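Local coordinates for oligopeptide-binding protein appA (Bacillus subtilis, PDB 1XOC) that binds oligopeptides outside the cell membrane and delivers them to an ABC permease that can replace the OPP system in sporulation and genetic competence, at residues N254-Y266 / E497-D509. Numbering follows the deposited sequence.
Sequences NNLKIVTDLALSY and ENLEGYKYHPKRD
K257 reaches from strand 256-262 to the backbone of E497 and L499. Its CB points toward 497-509, CG lies between the backbone N and the carbonyl carbon (chi1 58°), and the extended chain beyond runs past E497: K257 CG packs 3.9 Å from E497 CA, CD lies beside E497 O, and CE sits near both E497 O and L499 O. At the tip, K257 NZ donates to two carbonyls, 2.8 Å to E497 O and 2.8 Å to L499 O. E500 OE1, 4.2 Å from K257 NZ, probably adds a favourable charge. A methionine in place of K257 would probably leave both carbonyls without this shared donor, the link here then resting on the bond from E497 N to N255 O (3.0 Å). Farther on, V259 CG2 touches Y502 CE1, and V259 CG1 packs against Y504 CB. D261 CB lies over one face of Y504, 3.8 Å from the ring centroid, while Y504 OH donates to L262 O from above the carbonyl plane (2.8 Å). L264 N closes the contact with a nearly straight bond (174°) to P506 O. Strand 256-262 also pairs antiparallel with strand 483-496, whose N491 meets Y504 OH; beyond P506, K507 NZ bonds to S420, L421 and the bound peptide's backbone, bringing this loop to the binding site.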
# COMPACT_ATOMS: atom_id res chain seq x y z
N ASN A 254 24.39 5.75 17.94
CA ASN A 254 24.40 5.10 19.24
C ASN A 254 23.06 4.48 19.56
O ASN A 254 22.00 5.04 19.22
CB ASN A 254 24.79 6.07 20.34
CG ASN A 254 26.19 6.65 20.15
OD1 ASN A 254 26.34 7.87 20.03
ND2 ASN A 254 27.20 5.79 20.09
N ASN A 255 23.12 3.33 20.22
CA ASN A 255 21.97 2.70 20.84
C ASN A 255 20.99 2.10 19.81
O ASN A 255 19.82 1.95 20.12
CB ASN A 255 21.24 3.68 21.78
CG ASN A 255 22.16 4.28 22.88
OD1 ASN A 255 22.23 5.51 23.06
ND2 ASN A 255 22.86 3.41 23.61
N LEU A 256 21.47 1.75 18.61
CA LEU A 256 20.59 1.26 17.53
C LEU A 256 21.15 0.06 16.79
O LEU A 256 22.34 -0.15 16.73
CB LEU A 256 20.29 2.37 16.50
CG LEU A 256 19.49 3.60 16.99
CD1 LEU A 256 19.58 4.76 15.99
CD2 LEU A 256 18.05 3.27 17.28
N LYS A 257 20.24 -0.74 16.22
CA LYS A 257 20.56 -1.83 15.32
C LYS A 257 19.64 -1.71 14.10
O LYS A 257 18.60 -1.10 14.18
CB LYS A 257 20.39 -3.18 16.00
CG LYS A 257 19.00 -3.49 16.56
CD LYS A 257 19.01 -4.83 17.38
CE LYS A 257 17.69 -5.13 18.07
NZ LYS A 257 17.83 -6.01 19.28
N ILE A 258 20.05 -2.30 12.97
CA ILE A 258 19.30 -2.16 11.72
C ILE A 258 19.01 -3.53 11.17
O ILE A 258 19.94 -4.30 11.01
CB ILE A 258 20.08 -1.34 10.68
CG1 ILE A 258 20.46 0.02 11.27
CG2 ILE A 258 19.25 -1.13 9.42
CD1 ILE A 258 21.28 0.87 10.33
N VAL A 259 17.73 -3.78 10.90
CA VAL A 259 17.30 -5.05 10.30
C VAL A 259 16.90 -4.75 8.85
O VAL A 259 16.04 -3.92 8.62
CB VAL A 259 16.11 -5.69 11.06
CG1 VAL A 259 15.65 -6.98 10.36
CG2 VAL A 259 16.54 -6.02 12.50
N THR A 260 17.47 -5.51 7.91
CA THR A 260 17.33 -5.25 6.47
C THR A 260 16.78 -6.49 5.73
O THR A 260 17.27 -7.61 5.94
CB THR A 260 18.70 -4.90 5.85
OG1 THR A 260 19.22 -3.71 6.47
CG2 THR A 260 18.56 -4.68 4.37
N ASP A 261 15.79 -6.26 4.86
CA ASP A 261 15.28 -7.29 3.95
C ASP A 261 14.41 -6.68 2.88
O ASP A 261 14.13 -5.46 2.90
CB ASP A 261 14.49 -8.36 4.74
CG ASP A 261 14.70 -9.77 4.23
OD1 ASP A 261 14.85 -9.97 3.00
OD2 ASP A 261 14.77 -10.68 5.09
N LEU A 262 14.04 -7.48 1.89
CA LEU A 262 13.18 -7.05 0.80
C LEU A 262 11.80 -6.65 1.32
O LEU A 262 11.26 -7.31 2.18
CB LEU A 262 13.04 -8.15 -0.25
CG LEU A 262 12.39 -7.79 -1.59
CD1 LEU A 262 13.08 -6.69 -2.38
CD2 LEU A 262 12.34 -9.09 -2.38
N ALA A 263 11.30 -5.50 0.84
CA ALA A 263 9.91 -5.06 1.11
C ALA A 263 8.90 -5.70 0.16
O ALA A 263 9.25 -6.04 -0.98
CB ALA A 263 9.81 -3.56 0.98
N LEU A 264 7.66 -5.89 0.62
CA LEU A 264 6.60 -6.41 -0.26
C LEU A 264 5.99 -5.24 -1.06
O LEU A 264 4.90 -4.77 -0.77
CB LEU A 264 5.52 -7.16 0.55
CG LEU A 264 4.52 -7.97 -0.25
CD1 LEU A 264 5.14 -9.25 -0.74
CD2 LEU A 264 3.32 -8.32 0.60
N SER A 265 6.72 -4.79 -2.06
CA SER A 265 6.46 -3.48 -2.66
C SER A 265 7.15 -3.41 -4.00
O SER A 265 8.10 -4.16 -4.29
CB SER A 265 7.00 -2.40 -1.75
OG SER A 265 6.94 -1.14 -2.38
N TYR A 266 6.68 -2.47 -4.83
CA TYR A 266 7.51 -1.97 -5.93
C TYR A 266 7.22 -0.48 -6.09
O TYR A 266 6.16 0.00 -5.69
CB TYR A 266 7.34 -2.76 -7.25
CG TYR A 266 5.95 -2.72 -7.85
CD1 TYR A 266 5.49 -1.61 -8.58
CD2 TYR A 266 5.10 -3.80 -7.71
CE1 TYR A 266 4.21 -1.60 -9.12
CE2 TYR A 266 3.82 -3.79 -8.25
CZ TYR A 266 3.39 -2.67 -8.96
OH TYR A 266 2.11 -2.67 -9.49
N GLU A 497 18.85 -0.89 20.16
CA GLU A 497 19.66 -2.13 20.16
C GLU A 497 19.12 -3.14 21.17
O GLU A 497 19.30 -4.35 20.99
CB GLU A 497 21.15 -1.85 20.36
CG GLU A 497 21.56 -1.34 21.72
CD GLU A 497 23.05 -1.02 21.77
OE1 GLU A 497 23.50 -0.42 22.77
OE2 GLU A 497 23.77 -1.39 20.80
N ASN A 498 18.41 -2.64 22.18
CA ASN A 498 17.80 -3.50 23.21
C ASN A 498 16.34 -3.86 22.94
O ASN A 498 15.67 -4.40 23.81
CB ASN A 498 17.95 -2.86 24.61
CG ASN A 498 17.30 -1.49 24.71
OD1 ASN A 498 17.31 -0.73 23.75
ND2 ASN A 498 16.75 -1.16 25.88
N LEU A 499 15.84 -3.60 21.73
CA LEU A 499 14.48 -3.98 21.38
C LEU A 499 14.43 -5.48 21.13
O LEU A 499 15.17 -5.96 20.26
CB LEU A 499 13.99 -3.24 20.13
CG LEU A 499 12.48 -3.40 19.87
CD1 LEU A 499 11.65 -2.49 20.79
CD2 LEU A 499 12.17 -3.13 18.42
N GLU A 500 13.57 -6.19 21.86
CA GLU A 500 13.43 -7.64 21.77
C GLU A 500 12.01 -7.95 21.34
O GLU A 500 11.13 -7.09 21.40
CB GLU A 500 13.72 -8.28 23.13
CG GLU A 500 15.09 -7.97 23.68
CD GLU A 500 16.24 -8.51 22.82
OE1 GLU A 500 17.37 -7.98 22.91
OE2 GLU A 500 16.00 -9.46 22.04
N GLY A 501 11.80 -9.16 20.85
CA GLY A 501 10.51 -9.60 20.38
C GLY A 501 10.11 -9.15 19.00
O GLY A 501 8.99 -9.42 18.55
N TYR A 502 11.01 -8.43 18.34
CA TYR A 502 10.79 -7.95 16.97
C TYR A 502 10.99 -9.08 15.93
O TYR A 502 11.93 -9.86 16.03
CB TYR A 502 11.71 -6.74 16.68
CG TYR A 502 11.68 -6.31 15.22
CD1 TYR A 502 12.55 -6.89 14.29
CD2 TYR A 502 10.79 -5.35 14.77
CE1 TYR A 502 12.51 -6.51 12.95
CE2 TYR A 502 10.76 -4.96 13.45
CZ TYR A 502 11.63 -5.55 12.53
OH TYR A 502 11.60 -5.17 11.21
N LYS A 503 10.08 -9.16 14.96
CA LYS A 503 10.22 -10.04 13.81
C LYS A 503 9.99 -9.18 12.57
O LYS A 503 9.04 -8.36 12.54
CB LYS A 503 9.16 -11.14 13.85
CG LYS A 503 9.32 -12.14 14.97
CD LYS A 503 8.09 -13.08 15.04
CE LYS A 503 8.20 -14.15 16.11
NZ LYS A 503 7.18 -15.24 15.88
N TYR A 504 10.87 -9.35 11.58
CA TYR A 504 10.75 -8.61 10.34
C TYR A 504 9.54 -9.10 9.54
O TYR A 504 9.42 -10.28 9.24
CB TYR A 504 12.01 -8.71 9.48
CG TYR A 504 11.81 -7.99 8.16
CD1 TYR A 504 11.93 -6.61 8.09
CD2 TYR A 504 11.45 -8.66 7.01
CE1 TYR A 504 11.70 -5.93 6.90
CE2 TYR A 504 11.22 -7.98 5.81
CZ TYR A 504 11.35 -6.62 5.77
OH TYR A 504 11.13 -5.95 4.61
N HIS A 505 8.66 -8.17 9.19
CA HIS A 505 7.50 -8.40 8.35
C HIS A 505 7.64 -7.53 7.10
O HIS A 505 7.86 -6.29 7.21
CB HIS A 505 6.23 -8.07 9.12
CG HIS A 505 4.97 -8.60 8.49
ND1 HIS A 505 4.45 -8.13 7.30
CD2 HIS A 505 4.09 -9.53 8.94
CE1 HIS A 505 3.33 -8.78 7.03
NE2 HIS A 505 3.10 -9.65 8.00
N PRO A 506 7.52 -8.11 5.90
CA PRO A 506 7.82 -7.35 4.68
C PRO A 506 6.77 -6.31 4.24
O PRO A 506 7.08 -5.47 3.37
CB PRO A 506 8.00 -8.45 3.64
CG PRO A 506 7.08 -9.51 4.09
CD PRO A 506 7.25 -9.54 5.58
N LYS A 507 5.60 -6.36 4.87
CA LYS A 507 4.51 -5.45 4.57
C LYS A 507 4.13 -4.51 5.72
O LYS A 507 3.89 -3.29 5.51
CB LYS A 507 3.28 -6.26 4.12
CG LYS A 507 2.12 -5.33 3.72
CD LYS A 507 0.90 -6.07 3.20
CE LYS A 507 -0.29 -5.11 3.01
NZ LYS A 507 -0.10 -4.23 1.84
N ARG A 508 4.04 -5.05 6.93
CA ARG A 508 3.68 -4.25 8.11
C ARG A 508 4.90 -3.91 8.96
O ARG A 508 5.41 -4.76 9.70
CB ARG A 508 2.64 -4.97 8.97
CG ARG A 508 1.27 -5.07 8.41
CD ARG A 508 0.34 -3.98 8.95
NE ARG A 508 0.73 -2.65 8.52
CZ ARG A 508 0.54 -2.17 7.30
NH1 ARG A 508 -0.05 -2.92 6.37
NH2 ARG A 508 0.94 -0.94 7.00
N ASP A 509 5.37 -2.66 8.86
CA ASP A 509 6.60 -2.24 9.55
C ASP A 509 6.51 -2.39 11.05
O ASP A 509 7.50 -2.66 11.71
CB ASP A 509 6.97 -0.78 9.21
CG ASP A 509 7.59 -0.64 7.86
OD1 ASP A 509 7.72 -1.67 7.14
OD2 ASP A 509 7.98 0.51 7.52